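PDB 5LND: fimbrial protein MyfA from Yersinia enterocolitica, which is the major subunit of Myf fimbriae, a probable virulence factor of pathogenic serotypes, with an Ig-like module completed by donor-strand complementation. Local coordinates for residues M29-E34 with V105-E110; N64-D69 with V82-F87; Y99-R104 with K122-T127; K36-R41 with W73-G78; G16-D21 with D92-G97. All coordinates share one frame; numbering follows the deposited sequence.

How the contacts relate
From the N terminus, contact 5 opens first, at 16-21, and closes at 92-97, far from contact 1 across the centre of the chain. Contact 1 opens at 29-34 and closes at 105-110, so the two cross. Both enclose contact 4 (36-41 with 73-78) and contact 2 (64-69 with 82-87), which cross each other. Contact 3 begins at 99-104, inside the loop of contact 1, and ends beyond it at 122-127, crossing contact 1 while following contacts 2, 4 and 5 in series. Contacts 3 and 4 pair strands within the larger sheet; contact 1 links it with the three-stranded one; contact 2 lays the loop before strand 67-69 against strand 81-88; contact 5 forms a separate ribbon.

Contact 1: M29-E34 with V105-E110; sequences MSDSGE and VEEYVE
M29 lays its thioether over the CG1 branch of V105, SD to CG1 being 3.6 Å, the two side chains crossing obliquely. The chain stays extended at first and bends at chi3 (-71°), and flexible, unbranched methionine suits this buried spot beside compact valine. Strand 22-30 belongs to one sheet of the Ig-like β-sandwich and strand 97-108 to the other, so this apolar pair bridges the layers near one end. Beyond it the carboxylates of D31 and E107 come together with their planes 60° apart: D31 OD2 lies 2.9 Å from E107 OE2. So close an approach of two buried acids suggests that a proton may be shared or one group neutral. D31 OD1 takes the backbone N of G33 at 2.9 Å, an Asx turn, and also bonds S1, while E107 OE1 bonds N120. Glycine suits position 33, where a side chain would crowd D31 OD1. V109 CG1 rests 3.9 Å from the carbonyl O of E34.

Contact 2: N64-D69 with V82-F87; sequences NELSWD and VEATFF
The amide of N64 meets the ring of F87 obliquely, planes 48° apart, with ND2 3.5 Å from CE2. A second ring, F86, receives L66 at its tip: methyl CD1 comes within 3.9 Å of CZ, again obliquely, while W73 packs on F86 edge-to-face. L66 also sets CG 4.1 Å from A84 CB; a leucine here reaches two apolar partners with one side chain, and alanine is small enough to let it approach the strand. Between the N64–F87 and L66–A84/F86 contacts, E65 bends once, at chi2 (77°). With its CG anti to the carbonyl carbon, CG passes 3.7 Å from E83 O and OE1 arrives at T85 N, 3.1 Å away. This hydrogen bond comes from well above the carboxylate plane, 64° out of it. T63 OG1 also bonds OE1, so the oxygen is gripped twice, and a flexible glutamate can serve both. Strand 81-88 is one of the two edge strands of the three-stranded sheet, with A84 and F86 bonded to strand 22-30; residues 64-66 cross its other edge, closest at E65 and A84, without backbone pairing, and lead into strand 67-69, which pairs with 72-75 in the larger sheet.

Contact 3: Y99-R104 with K122-T127; sequences YQFTGR and KDISAT
Two antiparallel strands, 97-108 and 118-130, form the pairing expected for a complementing donor strand, the second probably making this subunit self-complemented. The tight part is the interior face of F101, G103, I124 and A126. I124 N reaches G103 O at 2.6 Å, and F101 N reaches A126 O at 2.9 Å, each pair closed by a return bond. Glycine suits position 103, where a CB would clash with the ring of F101; I124 instead lays CG1 3.2 Å from G103 O and turns CD1 to the edge of that ring. F6 and F25 cover the face beyond. The opposite face, with Q100, T102, R104, D123, S125 and T127, is looser and partly or fully exposed. T127 CG2 touches Q100 CG at 3.6 Å, and T102 OG1 bonds T43 O. R104, whose NE pairs with E106, keeps NH1 5.0 Å from D123 OD1. A water bridges the two, accepting from R104 NH1 at 2.8 Å in the guanidinium plane and donating to D123 OD1 at 2.6 Å.

Contact 4: K36-R41 with W73-G78; sequences KGWNVR and WWIDDG
Backbone bonds form the first shell: W38 N to I75 O at 3.0 Å and V40 N to W73 O at 2.8 Å, each answered by a return bond, making antiparallel hydrogen-bonded pairs. Their side chains share the interior face. W38 meets I75 with the edge of its indole, CD1 to CG2 at 4.2 Å, while V40 and W73 touch through their CB atoms; large indoles and branched aliphatics suit a face turned to the core. On the other face N39 OD1 lies 3.3 Å from W74 CB, and N39 ND2 is held by E106. W74 CG sits between the backbone N and the carbonyl carbon (chi1 67°), and the ring leads away from strand 37-41. K36 and D76 run side by side, but K36 NZ stays 4.6 Å from D76 OD1, which bonds Y108 OH. G37 must lack a side chain, since a CB would collide with I75 O, and with K36 it faces Y108 in a classic β-bulge. Outside this, W73 stacks edge-to-face with W68, and M29 and V82 of the opposing layer pack on W38. Antiparallel strands packing an apolar, here tryptophan-rich, face on a second sheet build an Ig-like β-sandwich.

Contact 5: G16-D21 with D92-G97; sequences GKLDAD and DEVKAG
A two-stranded antiparallel ribbon, 16-17 with 93-94, lies at one end of the module, apart from the main sheets. G16 N gives a hydrogen bond to V94 O at 2.7 Å, in the carbonyl plane. V94 N answers to G16 O at 3.2 Å, nearly straight at its hydrogen (175°) but from 58° above the carbonyl plane. Two residues on from G16, L18 N bonds D92 O at 3.0 Å. The backbone of G16, with phi 120°, would jam a CB against the preceding carbonyl, so glycine fits. L18 folds CD1 to 4.1 Å from V94 CG2, a small apolar contact on the V94 side of the ribbon. On the other face the aliphatic stems of K17 and E93 meet, CG to CG at 4.1 Å. Their charged ends go elsewhere: K17 NZ bonds G91 O, E93 OE1 takes G78 N of the second subunit, and K95 salt-bridges D77 of the second subunit. Long stems with polar tips suit this face. Alternating hydrogen-bonded (G16–V94) and non-hydrogen-bonded (K17–E93) pairs define an antiparallel ribbon.

Contact 1: M29-E34 with V105-E110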
# COMPACT_ATOMS: atom_id res chain seq x y z
N MET B 29 -11.36 -10.65 24.24
CA MET B 29 -11.41 -12.11 24.23
C MET B 29 -11.82 -12.63 25.61
O MET B 29 -11.09 -12.46 26.58
CB MET B 29 -10.05 -12.69 23.81
CG MET B 29 -9.58 -12.30 22.41
SD MET B 29 -7.87 -12.70 22.05
CE MET B 29 -7.01 -11.52 23.07
N SER B 30 -12.99 -13.27 25.68
CA SER B 30 -13.55 -13.69 26.95
C SER B 30 -13.73 -15.19 27.13
O SER B 30 -14.08 -15.91 26.19
CB SER B 30 -14.89 -13.00 27.19
OG SER B 30 -14.71 -11.61 27.35
N ASP B 31 -13.47 -15.64 28.36
CA ASP B 31 -13.89 -16.96 28.85
C ASP B 31 -13.62 -17.09 30.34
O ASP B 31 -12.52 -16.81 30.81
CB ASP B 31 -13.17 -18.09 28.12
CG ASP B 31 -13.91 -19.40 28.25
OD1 ASP B 31 -14.88 -19.47 29.03
OD2 ASP B 31 -13.52 -20.38 27.58
N SER B 32 -14.63 -17.54 31.08
CA SER B 32 -14.48 -17.80 32.51
C SER B 32 -14.04 -19.23 32.76
O SER B 32 -13.64 -19.57 33.87
CB SER B 32 -15.79 -17.53 33.24
OG SER B 32 -16.86 -18.25 32.64
N GLY B 33 -14.11 -20.06 31.72
CA GLY B 33 -13.59 -21.41 31.80
C GLY B 33 -12.08 -21.37 31.87
O GLY B 33 -11.47 -20.39 31.46
N GLU B 34 -11.48 -22.43 32.41
CA GLU B 34 -10.03 -22.46 32.61
C GLU B 34 -9.27 -22.54 31.29
O GLU B 34 -9.57 -23.37 30.44
CB GLU B 34 -9.66 -23.63 33.52
CG GLU B 34 -8.18 -23.66 33.92
CD GLU B 34 -7.72 -25.01 34.43
OE1 GLU B 34 -8.33 -26.04 34.08
OE2 GLU B 34 -6.72 -25.05 35.17
N VAL B 105 -8.94 -15.70 16.10
CA VAL B 105 -8.64 -15.75 17.52
C VAL B 105 -8.61 -17.20 17.98
O VAL B 105 -9.44 -17.99 17.56
CB VAL B 105 -9.67 -14.96 18.33
CG1 VAL B 105 -9.35 -15.04 19.80
CG2 VAL B 105 -9.66 -13.52 17.88
N GLU B 106 -7.64 -17.54 18.82
CA GLU B 106 -7.54 -18.89 19.36
C GLU B 106 -7.32 -18.89 20.88
O GLU B 106 -6.43 -18.22 21.38
CB GLU B 106 -6.39 -19.64 18.69
CG GLU B 106 -6.47 -19.73 17.19
CD GLU B 106 -5.26 -20.40 16.60
OE1 GLU B 106 -4.21 -20.39 17.28
OE2 GLU B 106 -5.34 -20.95 15.48
N GLU B 107 -8.14 -19.66 21.60
CA GLU B 107 -7.95 -19.86 23.03
C GLU B 107 -7.23 -21.17 23.25
O GLU B 107 -7.64 -22.20 22.70
CB GLU B 107 -9.31 -19.92 23.73
CG GLU B 107 -9.23 -20.17 25.23
CD GLU B 107 -10.59 -20.44 25.87
OE1 GLU B 107 -11.55 -20.78 25.14
OE2 GLU B 107 -10.70 -20.32 27.10
N TYR B 108 -6.17 -21.16 24.06
CA TYR B 108 -5.43 -22.40 24.31
C TYR B 108 -5.36 -22.80 25.79
O TYR B 108 -5.64 -22.00 26.68
CB TYR B 108 -4.03 -22.37 23.66
CG TYR B 108 -3.14 -21.22 24.07
CD1 TYR B 108 -2.47 -21.22 25.28
CD2 TYR B 108 -2.92 -20.16 23.21
CE1 TYR B 108 -1.64 -20.18 25.64
CE2 TYR B 108 -2.09 -19.11 23.55
CZ TYR B 108 -1.46 -19.12 24.77
OH TYR B 108 -0.63 -18.08 25.13
N VAL B 109 -5.01 -24.06 26.03
CA VAL B 109 -4.87 -24.56 27.38
C VAL B 109 -3.48 -25.12 27.60
O VAL B 109 -2.75 -25.37 26.65
CB VAL B 109 -5.90 -25.66 27.74
CG1 VAL B 109 -7.31 -25.10 27.73
CG2 VAL B 109 -5.76 -26.88 26.83
N GLU B 110 -3.13 -25.31 28.87
CA GLU B 110 -1.88 -25.95 29.26
C GLU B 110 -1.90 -27.43 28.87
O GLU B 110 -2.86 -28.14 29.15
CB GLU B 110 -1.66 -25.83 30.77
CG GLU B 110 -1.37 -24.42 31.26
CD GLU B 110 -2.40 -23.90 32.26
OE1 GLU B 110 -2.97 -24.70 33.03
OE2 GLU B 110 -2.65 -22.68 32.27

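Contact 2: N64-D69 with V82-F87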
# COMPACT_ATOMS: atom_id res chain seq x y z
N ASN B 64 0.15 -2.98 22.76
CA ASN B 64 0.98 -2.98 23.95
C ASN B 64 0.50 -4.01 24.96
O ASN B 64 1.05 -4.12 26.05
CB ASN B 64 0.99 -1.60 24.61
CG ASN B 64 1.72 -0.56 23.78
OD1 ASN B 64 2.70 -0.85 23.11
ND2 ASN B 64 1.22 0.68 23.82
N GLU B 65 -0.53 -4.76 24.58
CA GLU B 65 -1.13 -5.74 25.46
C GLU B 65 -0.76 -7.17 25.09
O GLU B 65 -0.90 -8.07 25.91
CB GLU B 65 -2.65 -5.60 25.46
CG GLU B 65 -3.16 -4.24 25.94
CD GLU B 65 -3.03 -3.17 24.88
OE1 GLU B 65 -3.15 -3.50 23.69
OE2 GLU B 65 -2.78 -2.01 25.24
N LEU B 66 -0.28 -7.39 23.87
CA LEU B 66 0.03 -8.74 23.42
C LEU B 66 1.48 -8.89 22.96
O LEU B 66 2.10 -7.94 22.50
CB LEU B 66 -0.91 -9.18 22.29
CG LEU B 66 -2.42 -8.96 22.42
CD1 LEU B 66 -3.07 -9.37 21.13
CD2 LEU B 66 -3.04 -9.73 23.54
N SER B 67 2.01 -10.10 23.11
CA SER B 67 3.34 -10.41 22.64
C SER B 67 3.22 -10.85 21.21
O SER B 67 2.13 -11.08 20.71
CB SER B 67 3.97 -11.50 23.50
OG SER B 67 4.29 -11.01 24.78
N TRP B 68 4.36 -10.97 20.55
CA TRP B 68 4.38 -11.33 19.15
C TRP B 68 5.34 -12.49 19.02
O TRP B 68 6.32 -12.58 19.76
CB TRP B 68 4.83 -10.13 18.33
CG TRP B 68 5.04 -10.36 16.88
CD1 TRP B 68 6.22 -10.63 16.26
CD2 TRP B 68 4.05 -10.28 15.84
NE1 TRP B 68 6.04 -10.75 14.90
CE2 TRP B 68 4.71 -10.54 14.62
CE3 TRP B 68 2.68 -10.04 15.83
CZ2 TRP B 68 4.03 -10.55 13.40
CZ3 TRP B 68 2.01 -10.05 14.61
CH2 TRP B 68 2.69 -10.31 13.42
N ASP B 69 5.03 -13.38 18.09
CA ASP B 69 5.85 -14.53 17.79
C ASP B 69 5.84 -14.72 16.27
O ASP B 69 4.89 -15.26 15.70
CB ASP B 69 5.30 -15.77 18.51
CG ASP B 69 6.08 -17.03 18.19
OD1 ASP B 69 7.16 -16.93 17.58
OD2 ASP B 69 5.61 -18.11 18.56
N VAL B 82 -9.67 -10.66 28.47
CA VAL B 82 -8.53 -9.89 27.96
C VAL B 82 -8.99 -8.84 26.95
O VAL B 82 -9.80 -9.13 26.06
CB VAL B 82 -7.52 -10.80 27.24
CG1 VAL B 82 -6.35 -9.98 26.72
CG2 VAL B 82 -7.04 -11.89 28.16
N GLU B 83 -8.47 -7.63 27.09
CA GLU B 83 -8.69 -6.60 26.10
C GLU B 83 -7.38 -6.19 25.47
O GLU B 83 -6.32 -6.23 26.11
CB GLU B 83 -9.34 -5.38 26.73
CG GLU B 83 -10.54 -5.72 27.58
CD GLU B 83 -11.43 -4.54 27.81
OE1 GLU B 83 -11.09 -3.44 27.32
OE2 GLU B 83 -12.46 -4.70 28.47
N ALA B 84 -7.45 -5.78 24.20
CA ALA B 84 -6.28 -5.25 23.51
C ALA B 84 -6.73 -4.17 22.54
O ALA B 84 -7.75 -4.32 21.88
CB ALA B 84 -5.55 -6.34 22.77
N THR B 85 -5.97 -3.08 22.49
CA THR B 85 -6.16 -2.07 21.45
C THR B 85 -5.03 -2.18 20.44
O THR B 85 -3.87 -2.32 20.81
CB THR B 85 -6.20 -0.65 22.02
OG1 THR B 85 -7.18 -0.57 23.06
CG2 THR B 85 -6.55 0.36 20.93
N PHE B 86 -5.37 -2.13 19.16
CA PHE B 86 -4.36 -2.13 18.12
C PHE B 86 -4.25 -0.72 17.56
O PHE B 86 -5.23 -0.15 17.08
CB PHE B 86 -4.71 -3.13 17.02
CG PHE B 86 -4.71 -4.56 17.49
CD1 PHE B 86 -3.57 -5.35 17.36
CD2 PHE B 86 -5.85 -5.11 18.07
CE1 PHE B 86 -3.57 -6.67 17.79
CE2 PHE B 86 -5.86 -6.43 18.52
CZ PHE B 86 -4.71 -7.20 18.38
N PHE B 87 -3.06 -0.15 17.66
CA PHE B 87 -2.86 1.23 17.27
C PHE B 87 -1.88 1.35 16.11
O PHE B 87 -1.13 0.42 15.82
CB PHE B 87 -2.36 2.04 18.47
CG PHE B 87 -1.02 1.60 18.98
CD1 PHE B 87 0.14 2.11 18.42
CD2 PHE B 87 -0.92 0.69 20.01
CE1 PHE B 87 1.37 1.70 18.87
CE2 PHE B 87 0.31 0.28 20.47
CZ PHE B 87 1.46 0.79 19.90

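Contact 3: Y99-R104 with K122-T127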
# COMPACT_ATOMS: atom_id res chain seq x y z
N TYR B 99 -9.63 0.49 5.72
CA TYR B 99 -8.63 -0.54 5.95
C TYR B 99 -9.17 -1.69 6.77
O TYR B 99 -9.62 -1.51 7.90
CB TYR B 99 -7.43 0.04 6.66
CG TYR B 99 -6.62 1.04 5.90
CD1 TYR B 99 -5.48 0.63 5.22
CD2 TYR B 99 -6.95 2.38 5.90
CE1 TYR B 99 -4.70 1.54 4.55
CE2 TYR B 99 -6.17 3.30 5.22
CZ TYR B 99 -5.05 2.86 4.55
OH TYR B 99 -4.27 3.76 3.87
N GLN B 100 -9.07 -2.89 6.21
CA GLN B 100 -9.63 -4.06 6.85
C GLN B 100 -8.56 -4.93 7.48
O GLN B 100 -7.51 -5.19 6.90
CB GLN B 100 -10.40 -4.88 5.83
CG GLN B 100 -11.19 -6.02 6.43
CD GLN B 100 -11.80 -6.92 5.37
OE1 GLN B 100 -11.20 -7.19 4.34
NE2 GLN B 100 -13.01 -7.40 5.65
N PHE B 101 -8.82 -5.38 8.70
CA PHE B 101 -8.02 -6.44 9.28
C PHE B 101 -8.89 -7.68 9.41
O PHE B 101 -10.03 -7.62 9.87
CB PHE B 101 -7.45 -6.02 10.62
CG PHE B 101 -6.65 -7.10 11.28
CD1 PHE B 101 -5.30 -7.26 10.98
CD2 PHE B 101 -7.25 -7.98 12.18
CE1 PHE B 101 -4.56 -8.26 11.59
CE2 PHE B 101 -6.52 -8.98 12.79
CZ PHE B 101 -5.18 -9.12 12.49
N THR B 102 -8.33 -8.81 8.99
CA THR B 102 -8.93 -10.10 9.19
C THR B 102 -7.96 -10.94 10.00
O THR B 102 -6.74 -10.83 9.85
CB THR B 102 -9.25 -10.79 7.85
OG1 THR B 102 -8.07 -10.86 7.04
CG2 THR B 102 -10.31 -10.03 7.11
N GLY B 103 -8.51 -11.77 10.87
CA GLY B 103 -7.69 -12.64 11.68
C GLY B 103 -8.49 -13.71 12.37
O GLY B 103 -9.72 -13.71 12.32
N ARG B 104 -7.79 -14.64 13.02
CA ARG B 104 -8.43 -15.73 13.75
C ARG B 104 -7.98 -15.72 15.19
O ARG B 104 -6.78 -15.71 15.48
CB ARG B 104 -8.08 -17.07 13.12
CG ARG B 104 -8.58 -18.26 13.91
CD ARG B 104 -8.37 -19.56 13.16
NE ARG B 104 -6.96 -19.96 13.14
CZ ARG B 104 -6.13 -19.74 12.13
NH1 ARG B 104 -6.54 -19.13 11.03
NH2 ARG B 104 -4.87 -20.14 12.21
N LYS B 122 -12.11 -18.65 16.37
CA LYS B 122 -13.14 -17.85 15.72
C LYS B 122 -12.48 -16.77 14.87
O LYS B 122 -11.54 -16.11 15.33
CB LYS B 122 -14.03 -17.20 16.77
CG LYS B 122 -15.15 -16.34 16.20
CD LYS B 122 -16.07 -15.79 17.28
CE LYS B 122 -17.52 -15.73 16.81
NZ LYS B 122 -17.65 -15.17 15.45
N ASP B 123 -12.96 -16.59 13.65
CA ASP B 123 -12.48 -15.50 12.80
C ASP B 123 -12.97 -14.13 13.25
O ASP B 123 -14.13 -13.96 13.63
CB ASP B 123 -12.98 -15.68 11.37
CG ASP B 123 -12.25 -16.75 10.62
OD1 ASP B 123 -11.09 -17.07 10.95
OD2 ASP B 123 -12.87 -17.25 9.66
N ILE B 124 -12.09 -13.15 13.16
CA ILE B 124 -12.49 -11.77 13.40
C ILE B 124 -12.27 -10.96 12.12
O ILE B 124 -11.48 -11.34 11.26
CB ILE B 124 -11.71 -11.14 14.56
CG1 ILE B 124 -10.21 -11.35 14.38
CG2 ILE B 124 -12.17 -11.73 15.89
CD1 ILE B 124 -9.39 -10.62 15.40
N SER B 125 -12.99 -9.84 12.01
CA SER B 125 -12.91 -8.98 10.84
C SER B 125 -13.48 -7.60 11.20
O SER B 125 -14.56 -7.50 11.80
CB SER B 125 -13.65 -9.61 9.65
OG SER B 125 -13.49 -8.87 8.46
N ALA B 126 -12.73 -6.55 10.87
CA ALA B 126 -13.21 -5.18 11.08
C ALA B 126 -12.53 -4.22 10.11
O ALA B 126 -11.44 -4.50 9.61
CB ALA B 126 -12.98 -4.74 12.52
N THR B 127 -13.17 -3.09 9.84
CA THR B 127 -12.59 -2.09 8.96
C THR B 127 -12.55 -0.74 9.65
O THR B 127 -13.49 -0.38 10.34
CB THR B 127 -13.35 -1.98 7.62
OG1 THR B 127 -14.66 -1.46 7.86
CG2 THR B 127 -13.46 -3.32 6.93
O HOH W 1 -9.12 -18.52 10.07

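Contact 4: K36-R41 with W73-G78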
# COMPACT_ATOMS: atom_id res chain seq x y z
N LYS B 36 -5.13 -21.25 29.27
CA LYS B 36 -3.78 -20.71 29.43
C LYS B 36 -3.62 -19.31 28.85
O LYS B 36 -3.11 -18.40 29.51
CB LYS B 36 -2.75 -21.64 28.79
CG LYS B 36 -1.33 -21.29 29.15
CD LYS B 36 -0.35 -22.19 28.43
CE LYS B 36 1.09 -21.85 28.79
NZ LYS B 36 2.01 -22.68 28.01
N GLY B 37 -4.06 -19.12 27.61
CA GLY B 37 -3.90 -17.84 26.94
C GLY B 37 -4.61 -17.78 25.61
O GLY B 37 -5.51 -18.58 25.34
N TRP B 38 -4.21 -16.82 24.79
CA TRP B 38 -4.85 -16.57 23.50
C TRP B 38 -3.83 -16.36 22.37
O TRP B 38 -2.71 -15.92 22.61
CB TRP B 38 -5.76 -15.34 23.58
CG TRP B 38 -6.76 -15.36 24.71
CD1 TRP B 38 -6.55 -14.98 26.00
CD2 TRP B 38 -8.12 -15.79 24.63
NE1 TRP B 38 -7.70 -15.13 26.73
CE2 TRP B 38 -8.68 -15.63 25.92
CE3 TRP B 38 -8.93 -16.28 23.61
CZ2 TRP B 38 -10.01 -15.96 26.20
CZ3 TRP B 38 -10.23 -16.60 23.89
CH2 TRP B 38 -10.76 -16.44 25.17
N ASN B 39 -4.24 -16.69 21.15
CA ASN B 39 -3.52 -16.28 19.96
C ASN B 39 -4.40 -15.34 19.15
O ASN B 39 -5.62 -15.50 19.12
CB ASN B 39 -3.15 -17.50 19.12
CG ASN B 39 -2.08 -18.34 19.76
OD1 ASN B 39 -1.18 -17.81 20.41
ND2 ASN B 39 -2.15 -19.65 19.58
N VAL B 40 -3.80 -14.33 18.54
CA VAL B 40 -4.48 -13.56 17.51
C VAL B 40 -3.64 -13.70 16.24
O VAL B 40 -2.53 -13.17 16.17
CB VAL B 40 -4.68 -12.08 17.89
CG1 VAL B 40 -5.55 -11.38 16.86
CG2 VAL B 40 -5.30 -11.96 19.25
N ARG B 41 -4.15 -14.44 15.26
CA ARG B 41 -3.41 -14.75 14.05
C ARG B 41 -3.96 -14.04 12.82
O ARG B 41 -5.10 -14.30 12.42
CB ARG B 41 -3.44 -16.25 13.78
CG ARG B 41 -3.02 -17.12 14.95
CD ARG B 41 -2.76 -18.52 14.46
NE ARG B 41 -2.16 -19.37 15.47
CZ ARG B 41 -0.88 -19.73 15.46
NH1 ARG B 41 -0.10 -19.29 14.49
NH2 ARG B 41 -0.38 -20.51 16.40
N TRP B 73 0.09 -12.51 17.22
CA TRP B 73 0.15 -12.04 18.59
C TRP B 73 -0.28 -13.15 19.52
O TRP B 73 -1.03 -14.04 19.13
CB TRP B 73 -0.71 -10.80 18.80
CG TRP B 73 -0.22 -9.57 18.11
CD1 TRP B 73 0.73 -8.70 18.56
CD2 TRP B 73 -0.66 -9.06 16.85
NE1 TRP B 73 0.90 -7.68 17.65
CE2 TRP B 73 0.06 -7.88 16.59
CE3 TRP B 73 -1.61 -9.49 15.92
CZ2 TRP B 73 -0.13 -7.12 15.43
CZ3 TRP B 73 -1.80 -8.74 14.77
CH2 TRP B 73 -1.06 -7.57 14.54
N TRP B 74 0.21 -13.11 20.74
CA TRP B 74 -0.16 -14.11 21.73
C TRP B 74 0.00 -13.52 23.12
O TRP B 74 0.67 -12.51 23.30
CB TRP B 74 0.71 -15.36 21.59
CG TRP B 74 2.14 -15.12 21.95
CD1 TRP B 74 3.08 -14.53 21.17
CD2 TRP B 74 2.79 -15.47 23.17
NE1 TRP B 74 4.28 -14.49 21.83
CE2 TRP B 74 4.13 -15.07 23.06
CE3 TRP B 74 2.38 -16.10 24.35
CZ2 TRP B 74 5.06 -15.26 24.09
CZ3 TRP B 74 3.30 -16.29 25.36
CH2 TRP B 74 4.62 -15.88 25.22
N ILE B 75 -0.62 -14.17 24.09
CA ILE B 75 -0.49 -13.76 25.46
C ILE B 75 -0.85 -14.97 26.32
O ILE B 75 -1.69 -15.79 25.93
CB ILE B 75 -1.41 -12.55 25.77
CG1 ILE B 75 -1.03 -11.88 27.09
CG2 ILE B 75 -2.87 -12.96 25.78
CD1 ILE B 75 -1.91 -10.69 27.44
N ASP B 76 -0.16 -15.11 27.45
CA ASP B 76 -0.58 -16.07 28.45
C ASP B 76 -1.39 -15.33 29.50
O ASP B 76 -0.83 -14.68 30.39
CB ASP B 76 0.61 -16.74 29.12
CG ASP B 76 1.30 -17.75 28.25
OD1 ASP B 76 0.70 -18.29 27.30
OD2 ASP B 76 2.48 -18.01 28.53
N ASP B 77 -2.72 -15.39 29.38
CA ASP B 77 -3.61 -14.71 30.30
C ASP B 77 -4.80 -15.61 30.57
O ASP B 77 -5.59 -15.91 29.66
CB ASP B 77 -4.08 -13.37 29.72
CG ASP B 77 -4.92 -12.55 30.70
OD1 ASP B 77 -6.02 -13.00 31.07
OD2 ASP B 77 -4.49 -11.44 31.07
N GLY B 78 -4.93 -16.05 31.81
CA GLY B 78 -5.96 -17.01 32.16
C GLY B 78 -7.19 -16.39 32.78
O GLY B 78 -8.14 -17.11 33.11

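Contact 5: G16-D21 with D92-G97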
# COMPACT_ATOMS: atom_id res chain seq x y z
N GLY B 16 -2.19 11.41 6.43
CA GLY B 16 -1.02 12.20 6.77
C GLY B 16 -0.22 11.54 7.86
O GLY B 16 -0.55 10.46 8.32
N LYS B 17 0.86 12.20 8.27
CA LYS B 17 1.76 11.64 9.26
C LYS B 17 1.12 11.75 10.64
O LYS B 17 0.60 12.79 11.02
CB LYS B 17 3.09 12.38 9.22
CG LYS B 17 4.25 11.64 9.88
CD LYS B 17 5.54 12.42 9.71
CE LYS B 17 6.65 11.87 10.59
NZ LYS B 17 7.26 10.61 10.08
N LEU B 18 1.15 10.64 11.37
CA LEU B 18 0.57 10.58 12.69
C LEU B 18 1.51 11.23 13.69
O LEU B 18 2.72 10.99 13.63
CB LEU B 18 0.32 9.13 13.08
CG LEU B 18 -0.66 8.35 12.20
CD1 LEU B 18 -0.65 6.88 12.54
CD2 LEU B 18 -2.06 8.91 12.34
N ASP B 19 0.97 12.07 14.57
CA ASP B 19 1.79 12.68 15.61
C ASP B 19 2.05 11.65 16.69
O ASP B 19 3.13 11.61 17.30
CB ASP B 19 1.09 13.89 16.25
CG ASP B 19 0.20 14.65 15.29
OD1 ASP B 19 0.71 15.51 14.53
OD2 ASP B 19 -1.03 14.41 15.32
N ALA B 20 1.06 10.79 16.89
CA ALA B 20 1.01 9.92 18.06
C ALA B 20 0.53 8.52 17.73
O ALA B 20 -0.04 8.27 16.67
CB ALA B 20 0.10 10.52 19.10
N ASP B 21 0.76 7.60 18.67
CA ASP B 21 0.18 6.27 18.58
C ASP B 21 -1.32 6.43 18.51
O ASP B 21 -1.93 7.08 19.35
CB ASP B 21 0.58 5.43 19.80
CG ASP B 21 2.04 5.01 19.77
OD1 ASP B 21 2.70 5.19 18.72
OD2 ASP B 21 2.53 4.48 20.79
N ASP B 92 3.85 7.36 11.26
CA ASP B 92 3.38 6.65 10.08
C ASP B 92 2.61 7.58 9.14
O ASP B 92 1.70 8.28 9.57
CB ASP B 92 2.51 5.45 10.47
CG ASP B 92 3.33 4.20 10.77
OD1 ASP B 92 4.42 4.32 11.36
OD2 ASP B 92 2.87 3.09 10.39
N GLU B 93 3.01 7.58 7.87
CA GLU B 93 2.32 8.36 6.86
C GLU B 93 1.21 7.52 6.28
O GLU B 93 1.47 6.56 5.56
CB GLU B 93 3.29 8.80 5.78
CG GLU B 93 4.40 9.69 6.32
CD GLU B 93 4.90 10.69 5.29
OE1 GLU B 93 4.48 10.58 4.12
OE2 GLU B 93 5.70 11.58 5.67
N VAL B 94 -0.02 7.86 6.62
CA VAL B 94 -1.17 7.04 6.28
C VAL B 94 -2.07 7.71 5.27
O VAL B 94 -2.43 8.87 5.43
CB VAL B 94 -2.00 6.73 7.52
CG1 VAL B 94 -3.20 5.90 7.15
CG2 VAL B 94 -1.16 5.98 8.54
N LYS B 95 -2.44 6.98 4.24
CA LYS B 95 -3.31 7.50 3.21
C LYS B 95 -4.75 7.17 3.53
O LYS B 95 -5.02 6.28 4.33
CB LYS B 95 -2.93 6.88 1.87
CG LYS B 95 -1.49 7.13 1.50
CD LYS B 95 -1.26 6.96 0.00
CE LYS B 95 -0.13 7.85 -0.49
NZ LYS B 95 0.79 7.18 -1.46
N ALA B 96 -5.67 7.90 2.91
CA ALA B 96 -7.09 7.67 3.12
C ALA B 96 -7.48 6.28 2.62
O ALA B 96 -6.85 5.76 1.71
CB ALA B 96 -7.92 8.74 2.42
N GLY B 97 -8.50 5.69 3.23
CA GLY B 97 -8.99 4.40 2.79
C GLY B 97 -9.83 3.68 3.82
O GLY B 97 -9.94 4.11 4.97